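Local atomic coordinates of FERM, RhoGEF and pleckstrin domain protein 2 (Danio rerio, PDB entry 6D21), a protein that probably acts as a guanine nucleotide exchange factor activating RAC1 in semaphorin responses and actin remodelling, and is represented here by its FERM domain. Residues A[80-85]-A[273-278]; A[103-108]-A[147-152]; A[133-138]-A[163-168]. One frame throughout, in Å; residues are numbered along the deposited sequence.

Contact 1 (A[80-85]-A[273-278])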
loop_
_atom_site.group_PDB
_atom_site.type_symbol
_atom_site.label_atom_id
_atom_site.label_comp_id
_atom_site.label_asym_id
_atom_site.label_seq_id
_atom_site.Cartn_x
_atom_site.Cartn_y
_atom_site.Cartn_z
ATOM N N SER A 80 5.147 1.895 5.267
ATOM C CA SER A 80 4.237 1.553 4.178
ATOM C C SER A 80 3.454 2.789 3.733
ATOM O O SER A 80 3.163 3.668 4.561
ATOM C CB SER A 80 3.246 0.453 4.597
ATOM O OG SER A 80 3.914 -0.762 4.887
ATOM N N VAL A 81 3.075 2.838 2.454
ATOM C CA VAL A 81 2.118 3.860 2.006
ATOM C C VAL A 81 0.747 3.542 2.608
ATOM O O VAL A 81 0.275 2.415 2.508
ATOM C CB VAL A 81 1.995 3.924 0.476
ATOM C CG1 VAL A 81 0.856 4.876 0.070
ATOM C CG2 VAL A 81 3.342 4.339 -0.158
ATOM N N LYS A 82 0.148 4.511 3.280
ATOM C CA LYS A 82 -1.203 4.357 3.831
ATOM C C LYS A 82 -2.250 4.931 2.865
ATOM O O LYS A 82 -3.331 4.371 2.691
ATOM C CB LYS A 82 -1.309 5.072 5.186
ATOM C CG LYS A 82 -2.212 4.401 6.213
ATOM C CD LYS A 82 -3.678 4.694 5.999
ATOM C CE LYS A 82 -4.518 4.109 7.136
ATOM N NZ LYS A 82 -4.482 2.617 7.154
ATOM N N PHE A 83 -1.921 6.071 2.256
ATOM C CA PHE A 83 -2.845 6.781 1.364
ATOM C C PHE A 83 -2.233 6.956 -0.023
ATOM O O PHE A 83 -1.232 7.647 -0.164
ATOM C CB PHE A 83 -3.194 8.169 1.937
ATOM C CG PHE A 83 -3.816 8.126 3.312
ATOM C CD1 PHE A 83 -5.082 7.597 3.500
ATOM C CD2 PHE A 83 -3.140 8.631 4.411
ATOM C CE1 PHE A 83 -5.668 7.571 4.763
ATOM C CE2 PHE A 83 -3.712 8.597 5.675
ATOM C CZ PHE A 83 -4.977 8.060 5.851
ATOM N N PHE A 84 -2.824 6.345 -1.045
ATOM C CA PHE A 84 -2.304 6.486 -2.397
ATOM C C PHE A 84 -3.008 7.655 -3.097
ATOM O O PHE A 84 -4.233 7.655 -3.236
ATOM C CB PHE A 84 -2.500 5.185 -3.207
ATOM C CG PHE A 84 -1.637 4.026 -2.748
ATOM C CD1 PHE A 84 -1.990 3.274 -1.643
ATOM C CD2 PHE A 84 -0.500 3.669 -3.462
ATOM C CE1 PHE A 84 -1.210 2.193 -1.223
ATOM C CE2 PHE A 84 0.282 2.592 -3.070
ATOM C CZ PHE A 84 -0.068 1.851 -1.944
ATOM N N PRO A 85 -2.241 8.664 -3.532
ATOM C CA PRO A 85 -2.904 9.758 -4.257
ATOM C C PRO A 85 -3.163 9.344 -5.693
ATOM O O PRO A 85 -2.535 8.397 -6.165
ATOM C CB PRO A 85 -1.888 10.902 -4.182
ATOM C CG PRO A 85 -0.545 10.201 -4.106
ATOM C CD PRO A 85 -0.780 8.852 -3.445
ATOM N N CYS A 273 -11.871 3.734 6.104
ATOM C CA CYS A 273 -12.688 4.552 5.220
ATOM C C CYS A 273 -12.797 5.986 5.733
ATOM O O CYS A 273 -12.673 6.940 4.974
ATOM C CB CYS A 273 -14.082 3.940 5.081
ATOM S SG CYS A 273 -14.146 2.467 4.055
ATOM N N VAL A 274 -13.033 6.123 7.030
ATOM C CA VAL A 274 -13.157 7.424 7.662
ATOM C C VAL A 274 -11.852 8.233 7.581
ATOM O O VAL A 274 -11.864 9.443 7.312
ATOM C CB VAL A 274 -13.605 7.260 9.130
ATOM C CG1 VAL A 274 -13.460 8.556 9.876
ATOM C CG2 VAL A 274 -15.055 6.778 9.167
ATOM N N GLU A 275 -10.737 7.558 7.815
ATOM C CA GLU A 275 -9.400 8.127 7.612
ATOM C C GLU A 275 -9.105 8.541 6.162
ATOM O O GLU A 275 -8.504 9.580 5.924
ATOM C CB GLU A 275 -8.340 7.118 8.078
ATOM C CG GLU A 275 -8.230 7.023 9.595
ATOM C CD GLU A 275 -7.395 5.838 10.070
ATOM O OE1 GLU A 275 -6.885 5.071 9.222
ATOM O OE2 GLU A 275 -7.257 5.673 11.303
ATOM N N HIS A 276 -9.502 7.714 5.199
ATOM C CA HIS A 276 -9.348 8.076 3.795
ATOM C C HIS A 276 -10.172 9.293 3.439
ATOM O O HIS A 276 -9.684 10.204 2.767
ATOM C CB HIS A 276 -9.744 6.916 2.878
ATOM C CG HIS A 276 -8.595 6.066 2.466
ATOM N ND1 HIS A 276 -7.996 5.161 3.323
ATOM C CD2 HIS A 276 -7.898 6.009 1.309
ATOM C CE1 HIS A 276 -7.002 4.558 2.696
ATOM N NE2 HIS A 276 -6.915 5.061 1.473
ATOM N N HIS A 277 -11.427 9.304 3.880
ATOM C CA HIS A 277 -12.313 10.424 3.592
ATOM C C HIS A 277 -11.753 11.714 4.181
ATOM O O HIS A 277 -11.684 12.755 3.523
ATOM C CB HIS A 277 -13.715 10.186 4.151
ATOM C CG HIS A 277 -14.606 11.382 4.022
ATOM N ND1 HIS A 277 -14.804 12.280 5.051
ATOM C CD2 HIS A 277 -15.309 11.856 2.967
ATOM C CE1 HIS A 277 -15.611 13.243 4.642
ATOM N NE2 HIS A 277 -15.931 13.012 3.381
ATOM N N SER A 278 -11.363 11.635 5.440
ATOM C CA SER A 278 -10.769 12.771 6.117
ATOM C C SER A 278 -9.499 13.233 5.383
ATOM O O SER A 278 -9.358 14.418 5.074
ATOM C CB SER A 278 -10.491 12.408 7.582
ATOM O OG SER A 278 -9.548 13.276 8.180
HETATM O O HOH W 1 -5.173 4.784 -0.673
#
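The ring of Phe83 meets His276 edge-on, joining two lobes of the FERM cloverleaf: Lys82 and Phe83, just after strand 76-81 of the ubiquitin-like lobe, pack on helix 263-281 of the PH-like lobe. The pair is T-shaped. The ring planes stand 70° apart with centroids separated by 4.9 Å, and CD1 of Phe83 sits above the middle of the imidazole. The CE1 corner is also close, 3.6 Å from His276 ND1. The phenyl ring is carried to the histidine with CG anti to the carbonyl carbon (chi1 -58°), and one of its faces is covered within its own segment by Lys82 CD, 3.6 Å above the plane and displaced toward the rim. Beyond that methylene, Lys82 crosses Glu275 at about a right angle. CE lies 3.3 Å from Glu275 OE1, whereas NZ stays 4.0 Å from the same oxygen, too far for a salt bridge, and the attraction between the charges is probably modest. The ammonium has a further partner in Trp58, by a cation-pi contact.

In the second shell, Phe83 stacks on Phe279 one turn along the helix, and His276 ND1 is hydrogen-bonded to the backbone oxygen of Asn272, which fixes the rotation of the imidazole. At its other nitrogen a single water lies in the ring plane, 2.8 Å from His276 NE2, and accepts the backbone N-H of Phe84 at 2.8 Å.

Contact 2 (A[103-108]-A[147-152])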
loop_
_atom_site.group_PDB
_atom_site.type_symbol
_atom_site.label_atom_id
_atom_site.label_comp_id
_atom_site.label_asym_id
_atom_site.label_seq_id
_atom_site.Cartn_x
_atom_site.Cartn_y
_atom_site.Cartn_z
ATOM N N GLN A 103 7.266 1.112 -2.957
ATOM C CA GLN A 103 6.003 0.504 -2.519
ATOM C C GLN A 103 5.422 -0.376 -3.635
ATOM O O GLN A 103 4.902 -1.472 -3.402
ATOM C CB GLN A 103 4.999 1.589 -2.126
ATOM C CG GLN A 103 3.617 1.046 -1.699
ATOM C CD GLN A 103 3.694 0.334 -0.366
ATOM O OE1 GLN A 103 4.097 0.918 0.642
ATOM N NE2 GLN A 103 3.345 -0.935 -0.361
ATOM N N ILE A 104 5.472 0.131 -4.860
ATOM C CA ILE A 104 5.051 -0.666 -6.019
ATOM C C ILE A 104 5.909 -1.920 -6.153
ATOM O O ILE A 104 5.415 -3.012 -6.430
ATOM C CB ILE A 104 5.137 0.186 -7.319
ATOM C CG1 ILE A 104 4.128 1.334 -7.244
ATOM C CG2 ILE A 104 4.873 -0.674 -8.540
ATOM C CD1 ILE A 104 4.465 2.482 -8.184
ATOM N N LYS A 105 7.217 -1.745 -5.988
ATOM C CA LYS A 105 8.142 -2.867 -6.057
ATOM C C LYS A 105 7.704 -3.947 -5.063
ATOM O O LYS A 105 7.630 -5.132 -5.405
ATOM C CB LYS A 105 9.567 -2.399 -5.767
ATOM C CG LYS A 105 10.615 -3.502 -5.823
ATOM C CD LYS A 105 12.017 -2.905 -5.816
ATOM C CE LYS A 105 13.076 -4.003 -5.733
ATOM N NZ LYS A 105 14.411 -3.370 -5.869
ATOM N N ARG A 106 7.373 -3.523 -3.846
ATOM C CA ARG A 106 6.894 -4.448 -2.811
ATOM C C ARG A 106 5.586 -5.159 -3.180
ATOM O O ARG A 106 5.433 -6.377 -2.988
ATOM C CB ARG A 106 6.687 -3.700 -1.488
ATOM C CG ARG A 106 6.308 -4.647 -0.316
ATOM C CD ARG A 106 5.848 -3.862 0.904
ATOM N NE ARG A 106 6.974 -3.283 1.630
ATOM C CZ ARG A 106 6.838 -2.398 2.616
ATOM N NH1 ARG A 106 5.627 -1.982 2.974
ATOM N NH2 ARG A 106 7.906 -1.937 3.251
ATOM N N ASP A 107 4.621 -4.373 -3.646
ATOM C CA ASP A 107 3.302 -4.876 -4.003
ATOM C C ASP A 107 3.389 -5.852 -5.168
ATOM O O ASP A 107 2.639 -6.826 -5.238
ATOM C CB ASP A 107 2.361 -3.712 -4.374
ATOM C CG ASP A 107 1.954 -2.864 -3.152
ATOM O OD1 ASP A 107 2.315 -3.240 -2.015
ATOM O OD2 ASP A 107 1.272 -1.822 -3.334
ATOM N N LEU A 108 4.309 -5.579 -6.087
ATOM C CA LEU A 108 4.474 -6.418 -7.283
ATOM C C LEU A 108 4.987 -7.784 -6.871
ATOM O O LEU A 108 4.495 -8.814 -7.317
ATOM C CB LEU A 108 5.444 -5.755 -8.263
ATOM C CG LEU A 108 5.550 -6.196 -9.718
ATOM C CD1 LEU A 108 4.192 -6.152 -10.443
ATOM C CD2 LEU A 108 6.590 -5.316 -10.413
ATOM N N ASN A 147 18.032 -11.196 -7.494
ATOM C CA ASN A 147 16.944 -10.316 -7.074
ATOM C C ASN A 147 15.593 -10.782 -7.608
ATOM O O ASN A 147 15.432 -10.989 -8.808
ATOM C CB ASN A 147 17.200 -8.882 -7.539
ATOM C CG ASN A 147 18.432 -8.278 -6.915
ATOM O OD1 ASN A 147 18.336 -7.480 -5.982
ATOM N ND2 ASN A 147 19.602 -8.653 -7.427
ATOM N N LYS A 148 14.612 -10.931 -6.733
ATOM C CA LYS A 148 13.300 -11.328 -7.198
ATOM C C LYS A 148 12.366 -10.122 -7.232
ATOM O O LYS A 148 12.192 -9.433 -6.237
ATOM C CB LYS A 148 12.736 -12.450 -6.323
ATOM C CG LYS A 148 11.420 -12.997 -6.839
ATOM C CD LYS A 148 11.060 -14.310 -6.181
ATOM C CE LYS A 148 10.453 -15.262 -7.206
ATOM N NZ LYS A 148 9.170 -15.835 -6.724
ATOM N N LEU A 149 11.804 -9.855 -8.404
ATOM C CA LEU A 149 10.911 -8.714 -8.602
ATOM C C LEU A 149 9.478 -9.170 -8.815
ATOM O O LEU A 149 8.532 -8.452 -8.494
ATOM C CB LEU A 149 11.370 -7.891 -9.798
ATOM C CG LEU A 149 12.831 -7.471 -9.735
ATOM C CD1 LEU A 149 13.351 -7.075 -11.101
ATOM C CD2 LEU A 149 12.964 -6.331 -8.751
ATOM N N LEU A 150 9.325 -10.372 -9.368
ATOM C CA LEU A 150 8.013 -10.927 -9.698
ATOM C C LEU A 150 7.802 -12.245 -8.966
ATOM O O LEU A 150 8.745 -12.988 -8.770
ATOM C CB LEU A 150 7.886 -11.142 -11.225
ATOM C CG LEU A 150 8.151 -9.914 -12.096
ATOM C CD1 LEU A 150 7.815 -10.178 -13.567
ATOM C CD2 LEU A 150 7.340 -8.751 -11.569
ATOM N N PRO A 151 6.559 -12.543 -8.572
ATOM C CA PRO A 151 6.278 -13.793 -7.856
ATOM C C PRO A 151 6.704 -15.037 -8.664
ATOM O O PRO A 151 7.317 -15.936 -8.101
ATOM C CB PRO A 151 4.761 -13.747 -7.654
ATOM C CG PRO A 151 4.403 -12.275 -7.721
ATOM C CD PRO A 151 5.372 -11.672 -8.696
ATOM N N CYS A 152 6.402 -15.068 -9.961
ATOM C CA CYS A 152 6.834 -16.148 -10.852
ATOM C C CYS A 152 7.716 -15.568 -11.944
ATOM O O CYS A 152 7.286 -15.406 -13.081
ATOM C CB CYS A 152 5.644 -16.866 -11.487
ATOM S SG CYS A 152 4.600 -17.824 -10.367
HETATM O O HOH W 2 9.306 -6.171 -7.298
HETATM O O HOH W 3 15.888 -5.590 -5.801
#
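Leu108 presents its carbonyl oxygen to the CG-CD side of the Pro151 ring, 3.3 Å from Pro151 CD. Neither segment contains an aromatic ring; two of the planar side-chain groups, the Gln103 amide and the Asp107 carboxylate, meet inside 103-108. There Gln103 NE2 donates to Asp107 OD1 at 3.0 Å, with the oxygen in the amide plane, although the donor rises 40° out of the carboxylate plane and the N-H...O angle is only 143°, so the bond is bent. Asp107 OD2 turns to a salt bridge with Arg192.

The apolar part of the contact is made by leucines. Leu108 and Leu150 lie side by side, pointing the same way, and Leu108 CG comes 3.6 Å from Leu150 CD2. This is interior packing of the all-helical central FERM lobe, related in fold to acyl-CoA-binding protein: helix 94-110 is laid against the loop joining helices 137-146 and 157-164, while helix 117-132 touches Leu108 through Leu123 and Leu150 through Ala120.

Lys105 runs fully extended, CG anti to the backbone N (chi1 -180°), and its CE reaches Leu149 CD2 at 3.8 Å. Its NZ forms a salt bridge to Glu131 and donates to a water at 2.7 Å, which in turn donates to Asn147 OD1. A second water gives one hydrogen to Lys105 O and the other to Leu149 O, each at 2.7 Å. Gln153 OE1 accepts from both Leu149 N and Leu150 N.

Contact 3 (A[133-138]-A[163-168])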
loop_
_atom_site.group_PDB
_atom_site.type_symbol
_atom_site.label_atom_id
_atom_site.label_comp_id
_atom_site.label_asym_id
_atom_site.label_seq_id
_atom_site.Cartn_x
_atom_site.Cartn_y
_atom_site.Cartn_z
ATOM N N GLY A 133 21.178 0.498 -13.726
ATOM C CA GLY A 133 21.520 1.273 -14.911
ATOM C C GLY A 133 21.213 0.627 -16.254
ATOM O O GLY A 133 20.282 -0.168 -16.368
ATOM N N ASP A 134 22.008 0.966 -17.270
ATOM C CA ASP A 134 21.750 0.544 -18.653
ATOM C C ASP A 134 21.803 -0.981 -18.859
ATOM O O ASP A 134 22.373 -1.719 -18.044
ATOM C CB ASP A 134 22.743 1.223 -19.607
ATOM C CG ASP A 134 22.474 2.722 -19.787
ATOM O OD1 ASP A 134 21.409 3.223 -19.345
ATOM O OD2 ASP A 134 23.334 3.398 -20.400
ATOM N N TYR A 135 21.205 -1.445 -19.957
ATOM C CA TYR A 135 21.194 -2.873 -20.283
ATOM C C TYR A 135 22.589 -3.440 -20.542
ATOM O O TYR A 135 23.374 -2.883 -21.315
ATOM C CB TYR A 135 20.315 -3.152 -21.508
ATOM C CG TYR A 135 20.453 -4.575 -22.018
ATOM C CD1 TYR A 135 19.818 -5.632 -21.371
ATOM C CD2 TYR A 135 21.230 -4.866 -23.139
ATOM C CE1 TYR A 135 19.950 -6.936 -21.828
ATOM C CE2 TYR A 135 21.366 -6.168 -23.602
ATOM C CZ TYR A 135 20.722 -7.197 -22.944
ATOM O OH TYR A 135 20.853 -8.493 -23.397
ATOM N N ASP A 136 22.871 -4.559 -19.884
ATOM C CA ASP A 136 24.065 -5.365 -20.121
ATOM C C ASP A 136 23.627 -6.811 -20.004
ATOM O O ASP A 136 22.966 -7.172 -19.032
ATOM C CB ASP A 136 25.175 -5.033 -19.115
ATOM C CG ASP A 136 26.383 -5.965 -19.228
ATOM O OD1 ASP A 136 27.275 -5.688 -20.056
ATOM O OD2 ASP A 136 26.449 -6.962 -18.475
ATOM N N ASP A 137 23.956 -7.626 -20.998
ATOM C CA ASP A 137 23.533 -9.022 -21.004
ATOM C C ASP A 137 23.901 -9.741 -19.711
ATOM O O ASP A 137 23.032 -10.303 -19.044
ATOM C CB ASP A 137 24.141 -9.773 -22.187
ATOM C CG ASP A 137 23.649 -11.203 -22.274
ATOM O OD1 ASP A 137 22.562 -11.491 -21.718
ATOM O OD2 ASP A 137 24.338 -12.039 -22.897
ATOM N N LEU A 138 25.185 -9.706 -19.365
ATOM C CA LEU A 138 25.711 -10.446 -18.216
ATOM C C LEU A 138 25.238 -9.898 -16.866
ATOM O O LEU A 138 24.927 -10.671 -15.958
ATOM C CB LEU A 138 27.248 -10.457 -18.256
ATOM C CG LEU A 138 27.912 -11.149 -19.452
ATOM C CD1 LEU A 138 29.429 -10.944 -19.456
ATOM C CD2 LEU A 138 27.576 -12.634 -19.468
ATOM N N LEU A 163 12.817 -5.670 -22.667
ATOM C CA LEU A 163 12.268 -4.342 -22.432
ATOM C C LEU A 163 13.302 -3.383 -21.822
ATOM O O LEU A 163 13.282 -2.182 -22.095
ATOM C CB LEU A 163 11.041 -4.432 -21.529
ATOM C CG LEU A 163 9.827 -5.118 -22.150
ATOM C CD1 LEU A 163 8.707 -5.259 -21.123
ATOM C CD2 LEU A 163 9.353 -4.332 -23.364
ATOM N N HIS A 164 14.197 -3.913 -20.995
ATOM C CA HIS A 164 15.233 -3.099 -20.362
ATOM C C HIS A 164 16.201 -2.495 -21.405
ATOM O O HIS A 164 16.843 -1.485 -21.149
ATOM C CB HIS A 164 15.997 -3.935 -19.334
ATOM C CG HIS A 164 17.063 -3.182 -18.598
ATOM N ND1 HIS A 164 18.136 -3.810 -18.002
ATOM C CD2 HIS A 164 17.222 -1.858 -18.358
ATOM C CE1 HIS A 164 18.907 -2.907 -17.422
ATOM N NE2 HIS A 164 18.375 -1.714 -17.626
ATOM N N ARG A 165 16.288 -3.106 -22.584
ATOM C CA ARG A 165 17.127 -2.576 -23.672
ATOM C C ARG A 165 16.634 -1.212 -24.164
ATOM O O ARG A 165 17.395 -0.450 -24.759
ATOM C CB ARG A 165 17.182 -3.561 -24.855
ATOM C CG ARG A 165 17.935 -4.859 -24.560
ATOM C CD ARG A 165 18.035 -5.754 -25.789
ATOM N NE ARG A 165 19.425 -6.018 -26.161
ATOM C CZ ARG A 165 20.000 -5.596 -27.286
ATOM N NH1 ARG A 165 19.307 -4.879 -28.163
ATOM N NH2 ARG A 165 21.272 -5.884 -27.533
ATOM N N ARG A 166 15.360 -0.911 -23.928
ATOM C CA ARG A 166 14.773 0.349 -24.367
ATOM C C ARG A 166 15.139 1.537 -23.480
ATOM O O ARG A 166 15.036 2.678 -23.909
ATOM C CB ARG A 166 13.251 0.245 -24.412
ATOM C CG ARG A 166 12.688 -0.906 -25.220
ATOM C CD ARG A 166 11.173 -0.898 -25.085
ATOM N NE ARG A 166 10.511 -1.888 -25.928
ATOM C CZ ARG A 166 9.193 -2.071 -25.962
ATOM N NH1 ARG A 166 8.400 -1.330 -25.195
ATOM N NH2 ARG A 166 8.666 -2.994 -26.755
ATOM N N HIS A 167 15.548 1.274 -22.243
ATOM C CA HIS A 167 15.623 2.344 -21.252
ATOM C C HIS A 167 17.031 2.920 -21.114
ATOM O O HIS A 167 17.386 3.440 -20.055
ATOM C CB HIS A 167 15.148 1.846 -19.879
ATOM C CG HIS A 167 13.852 1.089 -19.910
ATOM N ND1 HIS A 167 12.843 1.359 -20.809
ATOM C CD2 HIS A 167 13.403 0.073 -19.135
ATOM C CE1 HIS A 167 11.829 0.539 -20.590
ATOM N NE2 HIS A 167 12.142 -0.248 -19.578
ATOM N N THR A 168 17.832 2.820 -22.171
ATOM C CA THR A 168 19.226 3.263 -22.107
ATOM C C THR A 168 19.339 4.740 -21.752
ATOM O O THR A 168 18.633 5.578 -22.321
ATOM C CB THR A 168 19.956 3.006 -23.435
ATOM O OG1 THR A 168 20.001 1.596 -23.675
ATOM C CG2 THR A 168 21.366 3.536 -23.369
HETATM O O HOH W 4 18.942 0.186 -20.774
#
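Tyr135 sits between His164 and Arg165, its CB over the face of one and its own ring under the chain of the other. The segments belong to the helical central lobe of the FERM domain, where the turn between helices 117-132 and 137-146 packs against residues 163-168, reached along helix 157-164. The backbone places Tyr135 CB above the imidazole of His164, 4.3 Å from its centroid and close to the ring normal, a CH-pi contact. With CG anti to the backbone N (chi1 171°), the phenol ring is carried onward to Arg165, whose CG lies over its centre in a second CH-pi contact, 3.5 Å from the centroid. The opposite face of the phenol is approached near its rim by the backbone N of Asp137. Arg165 bends at chi3, and its guanidinium stands 67° from the ring plane: NE comes to 3.2 Å from Tyr135 CE2, but the group does not lie flat on the ring.

His164 uses its edge for polar contacts. NE2 donates in the ring plane to Gly133 O at 2.8 Å, and the N-H...O angle of 140° marks a bent bond. On the other side of the imidazole ND1 is hydrogen-bonded to Asp140; two acceptor oxygens at the two nitrogens might favour a charged ring. Gly133 itself leaves helix 117-132 with positive phi.

Asp134 crosses Thr168 at about a right angle, with OD2 3.6 Å from Thr168 CG2, while its OD1 is held by Gly169 N and Gln129 NE2. Asp136 N-caps helix 137-146 through Ala139 N. A bridging water accepts Tyr135 N-H at 2.9 Å, donates to His164 O at 2.7 Å and accepts weakly from Thr168 OG1 at 3.4 Å.

Contact 1 joins two FERM lobes, whereas contacts 2 and 3 lie within the central one. Contact 2 is buried and mostly aliphatic; contact 1 is partly buried and led by an aromatic pair; contact 3, centred about 28 Å from the centre of the chain, is more exposed and the only one with a direct hydrogen bond between its segments. Waters bridge the segments in all three. Contacts 1 and 2 touch: Gln103 OE1 is 2.8 Å from Val81 N and Arg106 NH1 2.8 Å from Ser80 OG, both hydrogen bonds. Contacts 2 and 3 do not, their centres about 19 Å apart, yet they bracket helix 137-146, contact 3 at its start and contact 2 just past its end.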